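Long-range contacts in HAD hydrolase, family IA, variant 3 (Entamoeba histolytica, PDB 6W04), which probably acts as a magnesium-dependent hydrolase of the haloacid dehalogenase (HAD) superfamily: residues F167-S172 / I187-T192; G173-L178 / L197-C202; D7-L12 / I107-D112. One frame throughout, in Å; residues are numbered along the deposited sequence. Where two conformers were deposited one is given.

Interaction 1: F167-S172 / I187-T192; sequences FEDTIS and IASEMT. With MG (magnesium ion), chain B; SO4 (sulfate ion), chain D.
Asp-169 and Ser-189 meet beside the metal, Ser-189 OG packing on the CB of the aspartate at 3.6 Å and finding its own polar partner in Gly-10 O. The CG of Asp-169 sits between the backbone N and the carbonyl carbon (chi1 68°), and the carboxylate divides its work: OD2 binds magnesium at 2.1 Å, while OD1 accepts from a metal-bound water at 2.7 Å. Thr-11 OG1 is a hydrogen-bond partner of Asp-169 OD2.

Here Glu-168 stands in the second shell, although it has also been seen as a magnesium-binding residue of this protein. Its OE1 uses the anti lone pair to take the Asp-169 N-H; OE1 also accepts a hydrogen bond from another magnesium-bound water at 2.6 Å, whereas OE2 is held by Lys-144 and Tyr-150. Thr-170 N-caps helix 171-180 through Gly-173 N, and its OG1 donates to a sulfate oxygen, O2, at 2.8 Å.

Farther from the metal, a water donates to Asp-169 O and Ile-187 O and accepts from Met-191 N, satisfying three backbone polar groups at once. Directly between the segments, Ile-187 N reaches Glu-168 O at 2.8 Å, the last link between the neighbouring parallel strands 164-168 and 183-187 before their chains part. Just behind it, CD1 of Ile-187 rests against CD2 of Phe-167 at 3.9 Å, the two side chains crossing obliquely. The sulfur of Met-191 touches Ile-171 CG1 at 4.0 Å, with the side chains at about a right angle.

An acidic pair at the C-terminal end of a strand, one member on the metal and its neighbour steadying a metal water, is the hallmark of motif IV in the Rossmann-like HAD fold.

Interaction 2: G173-L178 / L197-C202; sequences GIHSAL and LQIKGC
Ile-174 and His-175, consecutive on the helix, converge on a single methyl group of the loop, CG2 of Ile-199. From Ile-174 the approach is methyl to methyl, CG2 to CG2 at 4.0 Å, with the side chains slanting past each other. His-175 brings the far end of its imidazole to the same methyl: NE2 lies 3.7 Å from Ile-199 CG2, and CE1 is only slightly more distant. The CG2 of Ile-199 is anti to its backbone N (chi1 -65° for the other branch), which turns this methyl to the helix. Ile-174 CG2 also comes within 4.5 Å of Cys-202 CB, at the margin of contact.

One helical turn on, Leu-178 meets backbone instead of side chains. Its CD1, extended anti to CA (chi2 172°), lies 3.3 Å from Lys-200 O, and CD2 lies 3.4 Å from Gly-201 O, so the forked tip straddles two successive carbonyls. These are close van der Waals approaches, and the two segments share no hydrogen bond. The polar groups of the loop are organised internally, by a type II beta turn from Ile-199 to Cys-202 in which Cys-202 N bonds Ile-199 O at 3.1 Å. Gly-201 fills the third position of that turn, where its positive phi (97°) suits glycine, and the absence of a side chain permits the close approach of Leu-178. The long, fully extended Lys-200 runs off away from the helix.

Helix 171-180 thus offers one flank to the loop linking helix 193-197 with strand 205-206. Ile-174, Ala-177 and Leu-178 touch Pro-184 of strand 183-187, Ala-177 also meets Val-166 of strand 164-168, and Ser-176 faces helix 148-157, which places the helix between sheet, neighbouring helix and covering loop.

Interaction 3: D7-L12 / I107-D112; sequences DFNGTL and IATSSD. With MG (magnesium ion), chain B; EDO (1,2-ethanediol), chain C.
With its OG anti to the carbonyl carbon (chi1 -68°), Ser-111 meets Asn-9, whose CG takes the corresponding position beside its own backbone N (chi1 -56°). Ser-111 OG donates to Asn-9 OD1 at 2.7 Å, coming in tilted from the amide plane. Thr-109 stands next to this pair and accepts the Ser-111 N-H on OG1 at 3.0 Å, an ST turn where the chain turns a corner at Ser-110. The other end of the Asn-9 amide, ND2, is held by Asp-15.

A water bridges the segments, accepting from Asn-9 N and hydrogen-bonding Thr-109 OG1 at 2.7 Å; it also lies close to Asp-7 OD1. Apolar contacts continue the interface through Ile-107, which puts CD1 against Phe-8 CD1 at 3.9 Å and CG1 against Leu-12 CD1 at 3.8 Å, while the Phe-8 ring stacks on Phe-119. Backbone to backbone, Asp-7 CA makes a C-H...O contact with Ala-108 O at 3.2 Å.

Magnesium is bound by Asp-7 OD2 and by the backbone oxygen of Asn-9, both at 2.1 Å, and by an ethanediol oxygen; Asp-7 OD1 forms a salt bridge with Lys-144. The DFNGT sequence is HAD motif I, and Thr-109 probably belongs to motif II. By analogy with relatives, Asp-7 would be the nucleophile, with OD1 turned from the metal toward the lysine. Asn-9 lends the metal its main chain alone; its side-chain amide, tied to Ser-111 and Asp-15, lacks the acid-base chemistry of a carboxylate.

Overall arrangement
Interactions 1 and 3 form the two walls of one metal site: Asp-169 OD2 and Asp-7 OD2 lie 2.8 Å apart as ligands of the same magnesium. Two waters on the magnesium belong to both contacts, and an ethanediol oxygen supplies the sixth ligand, although the centres of interactions 1 and 3 are about 12 Å apart. Interaction 2 stands behind interaction 1 on the same helix, 171-180, with Ile-174 CD1 touching Glu-168 CB at 3.6 Å and Ile-199 CD1 near Met-191 CE at 4.2 Å. It does not touch interaction 3, whose nearest atoms are about 7 Å away; the Ile-174 side chain is about 9 Å from the magnesium.

Interaction 1: F167-S172 / I187-T192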
ATOM      1  N   PHE A 167       2.819  -1.590   8.642  1.00 30.93           N
ATOM      2  CA  PHE A 167       2.604  -0.175   8.351  1.00 31.55           C
ATOM      3  C   PHE A 167       1.609  -0.078   7.199  1.00 34.93           C
ATOM      4  O   PHE A 167       1.824  -0.680   6.146  1.00 33.22           O
ATOM      5  CB  PHE A 167       3.908   0.523   7.962  1.00 28.67           C
ATOM      6  CG  PHE A 167       4.872   0.728   9.126  1.00 32.48           C
ATOM      7  CD1 PHE A 167       5.994  -0.070   9.265  1.00 35.00           C
ATOM      8  CD2 PHE A 167       4.662   1.744  10.039  1.00 32.12           C
ATOM      9  CE1 PHE A 167       6.904   0.133  10.310  1.00 34.73           C
ATOM     10  CE2 PHE A 167       5.545   1.954  11.102  1.00 35.96           C
ATOM     11  CZ  PHE A 167       6.668   1.143  11.230  1.00 46.82           C
ATOM     12  N   GLU A 168       0.532   0.672   7.399  1.00 31.96           N
ATOM     13  CA  GLU A 168      -0.545   0.709   6.418  1.00 30.17           C
ATOM     14  C   GLU A 168      -1.151   2.103   6.420  1.00 34.71           C
ATOM     15  O   GLU A 168      -1.058   2.824   7.415  1.00 35.15           O
ATOM     16  CB  GLU A 168      -1.618  -0.340   6.740  1.00 31.07           C
ATOM     17  CG  GLU A 168      -1.475  -1.621   5.985  1.00 26.30           C
ATOM     18  CD  GLU A 168      -1.943  -1.477   4.550  1.00 39.16           C
ATOM     19  OE1 GLU A 168      -2.308  -0.336   4.141  1.00 34.00           O
ATOM     20  OE2 GLU A 168      -1.953  -2.508   3.841  1.00 32.20           O
ATOM     21  N   ASP A 169      -1.787   2.478   5.294  1.00 30.25           N
ATOM     22  CA  ASP A 169      -2.337   3.828   5.138  1.00 31.45           C
ATOM     23  C   ASP A 169      -3.835   3.874   4.873  1.00 33.97           C
ATOM     24  O   ASP A 169      -4.394   4.976   4.783  1.00 35.73           O
ATOM     25  CB  ASP A 169      -1.628   4.585   4.003  1.00 26.13           C
ATOM     26  CG  ASP A 169      -1.930   4.007   2.630  1.00 29.57           C
ATOM     27  OD1 ASP A 169      -2.455   4.746   1.763  1.00 31.29           O
ATOM     28  OD2 ASP A 169      -1.622   2.813   2.411  1.00 33.40           O
ATOM     29  N   THR A 170      -4.505   2.729   4.735  1.00 30.42           N
ATOM     30  CA  THR A 170      -5.924   2.713   4.413  1.00 30.24           C
ATOM     31  C   THR A 170      -6.706   1.882   5.417  1.00 30.40           C
ATOM     32  O   THR A 170      -6.155   1.035   6.128  1.00 28.70           O
ATOM     33  CB  THR A 170      -6.192   2.126   3.023  1.00 34.07           C
ATOM     34  OG1 THR A 170      -5.763   0.757   3.021  1.00 32.82           O
ATOM     35  CG2 THR A 170      -5.436   2.925   1.947  1.00 32.38           C
ATOM     36  N   ILE A 171      -8.020   2.115   5.411  1.00 31.87           N
ATOM     37  CA  ILE A 171      -8.936   1.348   6.246  1.00 31.22           C
ATOM     38  C   ILE A 171      -8.844  -0.141   5.916  1.00 32.30           C
ATOM     39  O   ILE A 171      -8.655  -0.979   6.802  1.00 31.38           O
ATOM     40  CB  ILE A 171     -10.367   1.888   6.074  1.00 32.26           C
ATOM     41  CG1 ILE A 171     -10.424   3.325   6.601  1.00 33.62           C
ATOM     42  CG2 ILE A 171     -11.416   0.964   6.746  1.00 35.39           C
ATOM     43  CD1 ILE A 171     -11.708   4.059   6.239  1.00 40.49           C
ATOM     44  N   SER A 172      -8.966  -0.487   4.631  0.64 30.38           N
ATOM     45  CA  SER A 172      -8.965  -1.905   4.273  0.64 27.67           C
ATOM     46  C   SER A 172      -7.627  -2.558   4.601  0.64 29.27           C
ATOM     47  O   SER A 172      -7.579  -3.724   5.015  0.64 32.95           O
ATOM     48  CB  SER A 172      -9.311  -2.085   2.791  0.64 29.74           C
ATOM     49  OG  SER A 172     -10.706  -1.964   2.584  0.64 30.64           O
ATOM     50  N   ILE A 187       0.037   5.034   8.734  1.00 34.08           N
ATOM     51  CA  ILE A 187       0.820   6.085   8.093  1.00 31.14           C
ATOM     52  C   ILE A 187      -0.155   7.158   7.631  1.00 34.99           C
ATOM     53  O   ILE A 187      -1.050   6.884   6.817  1.00 30.38           O
ATOM     54  CB  ILE A 187       1.658   5.555   6.918  1.00 29.26           C
ATOM     55  CG1 ILE A 187       2.756   4.597   7.410  1.00 34.63           C
ATOM     56  CG2 ILE A 187       2.295   6.711   6.172  1.00 30.75           C
ATOM     57  CD1 ILE A 187       3.737   5.216   8.402  1.00 34.45           C
ATOM     58  N   ALA A 188       0.011   8.383   8.145  1.00 32.39           N
ATOM     59  CA  ALA A 188      -0.957   9.461   7.903  1.00 37.34           C
ATOM     60  C   ALA A 188      -0.695  10.184   6.571  1.00 38.29           C
ATOM     61  O   ALA A 188      -0.512  11.398   6.506  1.00 38.23           O
ATOM     62  CB  ALA A 188      -0.944  10.441   9.077  1.00 35.70           C
ATOM     63  N   SER A 189      -0.703   9.421   5.478  1.00 38.95           N
ATOM     64  CA  SER A 189      -0.483  10.057   4.180  1.00 35.62           C
ATOM     65  C   SER A 189      -1.759  10.663   3.612  1.00 33.46           C
ATOM     66  O   SER A 189      -1.692  11.668   2.900  1.00 40.31           O
ATOM     67  CB  SER A 189       0.098   9.065   3.169  1.00 31.50           C
ATOM     68  OG  SER A 189      -0.772   7.955   3.012  1.00 33.27           O
ATOM     69  N   GLU A 190      -2.908  10.067   3.881  1.00 35.55           N
ATOM     70  CA  GLU A 190      -4.190  10.621   3.463  1.00 36.58           C
ATOM     71  C   GLU A 190      -5.155  10.824   4.619  1.00 42.47           C
ATOM     72  O   GLU A 190      -5.806  11.865   4.704  1.00 38.95           O
ATOM     73  CB  GLU A 190      -4.836   9.714   2.395  1.00 43.10           C
ATOM     74  CG  GLU A 190      -4.219   9.909   1.011  1.00 47.37           C
ATOM     75  CD  GLU A 190      -4.466  11.311   0.448  1.00 62.05           C
ATOM     76  OE1 GLU A 190      -5.620  11.789   0.548  1.00 65.76           O
ATOM     77  OE2 GLU A 190      -3.512  11.930  -0.092  1.00 51.83           O
ATOM     78  N   MET A 191      -5.265   9.861   5.519  1.00 34.85           N
ATOM     79  CA  MET A 191      -5.942  10.104   6.782  1.00 33.80           C
ATOM     80  C   MET A 191      -5.020  10.849   7.736  1.00 37.30           C
ATOM     81  O   MET A 191      -3.798  10.746   7.643  1.00 40.45           O
ATOM     82  CB  MET A 191      -6.390   8.778   7.385  1.00 32.53           C
ATOM     83  CG  MET A 191      -7.378   8.070   6.432  1.00 45.51           C
ATOM     84  SD  MET A 191      -7.858   6.417   6.943  1.00 46.40           S
ATOM     85  CE  MET A 191      -8.647   6.749   8.492  1.00 34.36           C
ATOM     86  N   THR A 192      -5.619  11.639   8.627  1.00 39.69           N
ATOM     87  CA  THR A 192      -4.864  12.253   9.712  1.00 38.84           C
ATOM     88  C   THR A 192      -4.452  11.191  10.729  1.00 49.61           C
ATOM     89  O   THR A 192      -4.964  10.066  10.736  1.00 40.15           O
ATOM     90  CB  THR A 192      -5.689  13.332  10.407  1.00 44.30           C
ATOM     91  OG1 THR A 192      -6.781  12.728  11.130  1.00 41.59           O
ATOM     92  CG2 THR A 192      -6.221  14.330   9.383  1.00 43.61           C
TER
HETATM   93 MG    MG B 301      -1.556   1.562   0.740  1.00 28.64          MG
HETATM   94  S   SO4 D 303      -6.505  -1.027  -0.294  0.83 81.01           S
HETATM   95  O1  SO4 D 303      -7.233   0.224  -0.500  0.83 86.66           O
HETATM   96  O2  SO4 D 303      -5.457  -0.823   0.704  0.83 69.12           O
HETATM   97  O3  SO4 D 303      -5.918  -1.483  -1.546  0.83 89.62           O
HETATM   98  O4  SO4 D 303      -7.439  -2.051   0.149  0.83 88.74           O
HETATM   99  O   HOH W   1      -2.898   0.210   1.701  1.00 29.29           O
HETATM  100  O   HOH W   2      -3.480   7.602   5.355  1.00 31.88           O
HETATM  101  O   HOH W   3      -2.933   3.009  -0.193  1.00 30.53           O

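Interaction 2: G173-L178 / L197-C202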
ATOM      1  N   GLY A 173      -6.528  -1.819   4.448  1.00 29.34           N
ATOM      2  CA  GLY A 173      -5.226  -2.390   4.759  1.00 29.41           C
ATOM      3  C   GLY A 173      -4.997  -2.556   6.249  1.00 30.47           C
ATOM      4  O   GLY A 173      -4.378  -3.534   6.692  1.00 33.35           O
ATOM      5  N   ILE A 174      -5.491  -1.611   7.049  1.00 29.05           N
ATOM      6  CA  ILE A 174      -5.414  -1.792   8.497  1.00 29.73           C
ATOM      7  C   ILE A 174      -6.208  -3.031   8.905  1.00 34.77           C
ATOM      8  O   ILE A 174      -5.779  -3.820   9.758  1.00 29.87           O
ATOM      9  CB  ILE A 174      -5.924  -0.536   9.231  1.00 33.84           C
ATOM     10  CG1 ILE A 174      -5.000   0.671   9.006  1.00 41.58           C
ATOM     11  CG2 ILE A 174      -6.151  -0.838  10.717  1.00 35.60           C
ATOM     12  CD1 ILE A 174      -3.659   0.549   9.608  1.00 51.48           C
ATOM     13  N   HIS A 175      -7.364  -3.245   8.278  1.00 36.86           N
ATOM     14  CA  HIS A 175      -8.167  -4.388   8.688  1.00 38.64           C
ATOM     15  C   HIS A 175      -7.627  -5.702   8.160  1.00 33.93           C
ATOM     16  O   HIS A 175      -7.844  -6.740   8.792  1.00 31.86           O
ATOM     17  CB  HIS A 175      -9.623  -4.174   8.283  1.00 38.29           C
ATOM     18  CG  HIS A 175     -10.286  -3.190   9.176  1.00 46.53           C
ATOM     19  ND1 HIS A 175     -10.649  -3.507  10.468  1.00 46.73           N
ATOM     20  CD2 HIS A 175     -10.495  -1.860   9.039  1.00 48.74           C
ATOM     21  CE1 HIS A 175     -11.129  -2.429  11.058  1.00 46.23           C
ATOM     22  NE2 HIS A 175     -11.047  -1.418  10.213  1.00 47.02           N
ATOM     23  N   SER A 176      -6.923  -5.671   7.028  1.00 34.82           N
ATOM     24  CA  SER A 176      -6.156  -6.838   6.599  1.00 34.41           C
ATOM     25  C   SER A 176      -5.139  -7.238   7.658  1.00 37.68           C
ATOM     26  O   SER A 176      -5.053  -8.412   8.038  1.00 34.17           O
ATOM     27  CB  SER A 176      -5.460  -6.550   5.276  1.00 34.69           C
ATOM     28  OG  SER A 176      -4.586  -7.610   4.928  1.00 38.21           O
ATOM     29  N   ALA A 177      -4.376  -6.265   8.163  1.00 36.16           N
ATOM     30  CA  ALA A 177      -3.381  -6.552   9.199  1.00 36.85           C
ATOM     31  C   ALA A 177      -4.037  -7.084  10.464  1.00 36.42           C
ATOM     32  O   ALA A 177      -3.567  -8.068  11.058  1.00 37.41           O
ATOM     33  CB  ALA A 177      -2.560  -5.299   9.515  1.00 32.47           C
ATOM     34  N   LEU A 178      -5.116  -6.437  10.909  1.00 39.00           N
ATOM     35  CA  LEU A 178      -5.759  -6.877  12.146  1.00 37.58           C
ATOM     36  C   LEU A 178      -6.342  -8.277  11.995  1.00 41.74           C
ATOM     37  O   LEU A 178      -6.193  -9.119  12.889  1.00 39.31           O
ATOM     38  CB  LEU A 178      -6.850  -5.887  12.552  1.00 34.26           C
ATOM     39  CG  LEU A 178      -6.382  -4.512  13.031  1.00 40.74           C
ATOM     40  CD1 LEU A 178      -7.603  -3.608  13.204  1.00 39.15           C
ATOM     41  CD2 LEU A 178      -5.613  -4.645  14.354  1.00 45.40           C
ATOM     42  N   LEU A 197      -6.296   6.755  14.418  1.00 39.52           N
ATOM     43  CA  LEU A 197      -6.450   6.282  15.789  1.00 42.56           C
ATOM     44  C   LEU A 197      -7.896   5.941  16.122  1.00 45.13           C
ATOM     45  O   LEU A 197      -8.133   5.146  17.035  1.00 51.68           O
ATOM     46  CB  LEU A 197      -5.909   7.329  16.787  1.00 42.29           C
ATOM     47  CG  LEU A 197      -4.385   7.552  16.753  1.00 51.73           C
ATOM     48  CD1 LEU A 197      -3.952   8.673  17.698  1.00 52.92           C
ATOM     49  CD2 LEU A 197      -3.621   6.273  17.070  1.00 48.28           C
ATOM     50  N   GLN A 198      -8.861   6.520  15.402  1.00 40.75           N
ATOM     51  CA  GLN A 198     -10.259   6.219  15.675  0.52 44.37           C
ATOM     52  C   GLN A 198     -10.660   4.821  15.216  1.00 48.80           C
ATOM     53  O   GLN A 198     -11.781   4.397  15.516  1.00 52.20           O
ATOM     54  CB  GLN A 198     -11.159   7.268  15.017  0.52 46.49           C
ATOM     55  CG  GLN A 198     -11.090   8.665  15.651  0.52 50.78           C
ATOM     56  CD  GLN A 198     -12.212   8.921  16.649  0.52 56.16           C
ATOM     57  OE1 GLN A 198     -13.336   9.257  16.271  0.52 65.50           O
ATOM     58  NE2 GLN A 198     -11.909   8.768  17.927  0.52 60.29           N
ATOM     59  N   ILE A 199      -9.777   4.094  14.522  1.00 42.77           N
ATOM     60  CA  ILE A 199     -10.041   2.717  14.096  1.00 41.00           C
ATOM     61  C   ILE A 199      -9.727   1.759  15.240  1.00 45.78           C
ATOM     62  O   ILE A 199      -8.634   1.807  15.820  1.00 44.78           O
ATOM     63  CB  ILE A 199      -9.203   2.356  12.860  1.00 38.12           C
ATOM     64  CG1 ILE A 199      -9.602   3.196  11.656  1.00 38.22           C
ATOM     65  CG2 ILE A 199      -9.330   0.869  12.533  1.00 33.16           C
ATOM     66  CD1 ILE A 199      -8.600   3.048  10.509  1.00 33.49           C
ATOM     67  N   LYS A 200     -10.669   0.863  15.546  1.00 42.62           N
ATOM     68  CA  LYS A 200     -10.480  -0.083  16.645  1.00 43.38           C
ATOM     69  C   LYS A 200      -9.341  -1.049  16.310  1.00 49.07           C
ATOM     70  O   LYS A 200      -9.386  -1.743  15.292  1.00 50.82           O
ATOM     71  CB  LYS A 200     -11.771  -0.846  16.908  1.00 43.72           C
ATOM     72  CG  LYS A 200     -11.742  -1.730  18.161  1.00 51.23           C
ATOM     73  CD  LYS A 200     -13.075  -2.434  18.372  1.00 54.59           C
ATOM     74  CE  LYS A 200     -13.000  -3.427  19.525  1.00 62.56           C
ATOM     75  NZ  LYS A 200     -14.249  -4.233  19.650  1.00 73.84           N
ATOM     76  N   GLY A 201      -8.321  -1.099  17.172  1.00 41.78           N
ATOM     77  CA  GLY A 201      -7.158  -1.933  16.941  1.00 39.03           C
ATOM     78  C   GLY A 201      -5.975  -1.209  16.331  1.00 52.45           C
ATOM     79  O   GLY A 201      -4.907  -1.824  16.172  1.00 49.37           O
ATOM     80  N   CYS A 202      -6.131   0.064  15.960  1.00 47.74           N
ATOM     81  CA  CYS A 202      -5.012   0.906  15.543  1.00 44.17           C
ATOM     82  C   CYS A 202      -4.694   1.841  16.698  1.00 50.36           C
ATOM     83  O   CYS A 202      -5.505   2.706  17.043  1.00 56.99           O
ATOM     84  CB  CYS A 202      -5.336   1.705  14.284  1.00 42.84           C
ATOM     85  SG  CYS A 202      -3.976   2.815  13.778  1.00 44.17           S
TER

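Interaction 3: D7-L12 / I107-D112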
ATOM      1  N   ASP A   7       3.335  -2.002   3.751  1.00 27.57           N
ATOM      2  CA  ASP A   7       2.555  -1.667   2.560  1.00 29.04           C
ATOM      3  C   ASP A   7       3.362  -0.712   1.700  1.00 32.35           C
ATOM      4  O   ASP A   7       4.261  -0.029   2.193  1.00 30.73           O
ATOM      5  CB  ASP A   7       1.239  -1.014   2.962  1.00 24.95           C
ATOM      6  CG  ASP A   7       0.382  -0.632   1.781  1.00 35.70           C
ATOM      7  OD1 ASP A   7       0.201  -1.471   0.873  1.00 31.60           O
ATOM      8  OD2 ASP A   7      -0.134   0.504   1.782  1.00 34.18           O
ATOM      9  N   PHE A   8       3.053  -0.637   0.405  1.00 28.02           N
ATOM     10  CA  PHE A   8       3.851   0.228  -0.458  1.00 27.79           C
ATOM     11  C   PHE A   8       3.114   1.508  -0.841  1.00 29.84           C
ATOM     12  O   PHE A   8       3.497   2.589  -0.376  1.00 28.61           O
ATOM     13  CB  PHE A   8       4.353  -0.528  -1.680  1.00 28.38           C
ATOM     14  CG  PHE A   8       5.438   0.214  -2.406  1.00 29.55           C
ATOM     15  CD1 PHE A   8       6.751   0.144  -1.962  1.00 30.40           C
ATOM     16  CD2 PHE A   8       5.128   1.057  -3.461  1.00 30.51           C
ATOM     17  CE1 PHE A   8       7.754   0.860  -2.592  1.00 31.88           C
ATOM     18  CE2 PHE A   8       6.126   1.765  -4.107  1.00 33.64           C
ATOM     19  CZ  PHE A   8       7.436   1.669  -3.666  1.00 31.30           C
ATOM     20  N   ASN A   9       2.054   1.427  -1.656  1.00 29.57           N
ATOM     21  CA  ASN A   9       1.349   2.624  -2.115  1.00 27.50           C
ATOM     22  C   ASN A   9       0.684   3.350  -0.952  1.00 28.73           C
ATOM     23  O   ASN A   9      -0.097   2.764  -0.203  1.00 29.86           O
ATOM     24  CB  ASN A   9       0.293   2.234  -3.148  1.00 29.11           C
ATOM     25  CG  ASN A   9       0.893   1.477  -4.308  1.00 40.31           C
ATOM     26  OD1 ASN A   9       0.800   0.246  -4.395  1.00 39.40           O
ATOM     27  ND2 ASN A   9       1.560   2.207  -5.187  1.00 35.80           N
ATOM     28  N   GLY A  10       0.976   4.641  -0.822  1.00 31.24           N
ATOM     29  CA  GLY A  10       0.409   5.449   0.245  1.00 30.89           C
ATOM     30  C   GLY A  10       1.127   5.309   1.566  1.00 35.61           C
ATOM     31  O   GLY A  10       0.865   6.089   2.480  1.00 32.47           O
ATOM     32  N   THR A  11       2.048   4.359   1.673  1.00 33.98           N
ATOM     33  CA  THR A  11       2.784   4.082   2.899  1.00 33.52           C
ATOM     34  C   THR A  11       4.274   4.342   2.713  1.00 31.72           C
ATOM     35  O   THR A  11       4.841   5.183   3.419  1.00 31.85           O
ATOM     36  CB  THR A  11       2.514   2.620   3.326  1.00 31.33           C
ATOM     37  OG1 THR A  11       1.131   2.470   3.698  1.00 29.67           O
ATOM     38  CG2 THR A  11       3.403   2.209   4.501  1.00 28.85           C
ATOM     39  N   LEU A  12       4.930   3.648   1.773  1.00 29.51           N
ATOM     40  CA  LEU A  12       6.337   3.912   1.483  1.00 30.69           C
ATOM     41  C   LEU A  12       6.536   5.021   0.460  1.00 33.15           C
ATOM     42  O   LEU A  12       7.592   5.672   0.465  1.00 32.58           O
ATOM     43  CB  LEU A  12       7.029   2.630   0.997  1.00 27.00           C
ATOM     44  CG  LEU A  12       7.413   1.661   2.121  1.00 33.58           C
ATOM     45  CD1 LEU A  12       7.957   0.353   1.567  1.00 30.45           C
ATOM     46  CD2 LEU A  12       8.449   2.302   3.094  1.00 29.03           C
ATOM     47  N   ILE A 107       7.982  -6.030   1.775  1.00 28.89           N
ATOM     48  CA  ILE A 107       6.889  -5.243   1.226  1.00 29.94           C
ATOM     49  C   ILE A 107       5.745  -6.171   0.847  1.00 34.27           C
ATOM     50  O   ILE A 107       5.969  -7.269   0.310  1.00 34.16           O
ATOM     51  CB  ILE A 107       7.366  -4.445   0.001  1.00 30.86           C
ATOM     52  CG1 ILE A 107       8.258  -3.282   0.434  1.00 29.43           C
ATOM     53  CG2 ILE A 107       6.144  -3.939  -0.817  1.00 33.81           C
ATOM     54  CD1 ILE A 107       9.107  -2.671  -0.734  1.00 27.89           C
ATOM     55  N   ALA A 108       4.516  -5.736   1.136  1.00 25.95           N
ATOM     56  CA  ALA A 108       3.306  -6.337   0.592  1.00 29.29           C
ATOM     57  C   ALA A 108       2.525  -5.225  -0.096  1.00 42.23           C
ATOM     58  O   ALA A 108       2.398  -4.125   0.450  1.00 47.87           O
ATOM     59  CB  ALA A 108       2.466  -6.996   1.683  1.00 29.17           C
ATOM     60  N   THR A 109       2.037  -5.480  -1.299  1.00 33.48           N
ATOM     61  CA  THR A 109       1.290  -4.451  -1.994  1.00 32.48           C
ATOM     62  C   THR A 109       0.139  -5.097  -2.744  1.00 37.66           C
ATOM     63  O   THR A 109       0.231  -6.249  -3.172  1.00 34.53           O
ATOM     64  CB  THR A 109       2.205  -3.650  -2.952  1.00 31.60           C
ATOM     65  OG1 THR A 109       1.426  -2.741  -3.739  1.00 34.15           O
ATOM     66  CG2 THR A 109       2.972  -4.566  -3.876  1.00 31.98           C
ATOM     67  N   SER A 110      -0.950  -4.342  -2.891  1.00 31.68           N
ATOM     68  CA  SER A 110      -2.046  -4.743  -3.764  1.00 32.22           C
ATOM     69  C   SER A 110      -1.712  -4.557  -5.232  1.00 30.10           C
ATOM     70  O   SER A 110      -2.490  -4.994  -6.085  1.00 32.92           O
ATOM     71  CB  SER A 110      -3.312  -3.940  -3.471  1.00 38.32           C
ATOM     72  OG  SER A 110      -3.739  -4.068  -2.131  1.00 56.28           O
ATOM     73  N   SER A 111      -0.605  -3.890  -5.544  1.00 29.72           N
ATOM     74  CA  SER A 111      -0.263  -3.613  -6.934  1.00 31.20           C
ATOM     75  C   SER A 111       0.004  -4.907  -7.693  1.00 28.49           C
ATOM     76  O   SER A 111       0.511  -5.880  -7.128  1.00 29.88           O
ATOM     77  CB  SER A 111       0.981  -2.712  -7.006  1.00 29.44           C
ATOM     78  OG  SER A 111       0.700  -1.396  -6.518  1.00 40.85           O
ATOM     79  N   ASP A 112      -0.343  -4.914  -8.983  1.00 28.03           N
ATOM     80  CA  ASP A 112       0.034  -6.008  -9.873  0.58 30.73           C
ATOM     81  C   ASP A 112       1.526  -5.942 -10.200  1.00 30.07           C
ATOM     82  O   ASP A 112       2.221  -4.986  -9.866  1.00 25.89           O
ATOM     83  CB  ASP A 112      -0.794  -5.977 -11.164  0.58 33.44           C
ATOM     84  CG  ASP A 112      -0.525  -4.749 -12.059  0.58 41.54           C
ATOM     85  OD1 ASP A 112       0.349  -3.880 -11.795  0.58 36.07           O
ATOM     86  OD2 ASP A 112      -1.236  -4.655 -13.082  0.58 48.15           O
TER
HETATM   87 MG    MG B 301      -1.556   1.562   0.740  1.00 28.64          MG
HETATM   88  C1  EDO C 302      -2.669   0.523  -1.929  1.00 53.61           C
HETATM   89  O1  EDO C 302      -1.701   0.348  -0.903  1.00 34.61           O
HETATM   90  C2  EDO C 302      -3.051  -0.878  -2.260  1.00 50.47           C
HETATM   91  O2  EDO C 302      -2.983  -1.556  -1.009  1.00 51.02           O
HETATM   92  O   HOH W   4       0.624  -1.076  -1.740  1.00 32.30           O
HETATM   93  O   HOH W   1      -2.898   0.210   1.701  1.00 29.29           O
HETATM   94  O   HOH W   3      -2.933   3.009  -0.193  1.00 30.53           O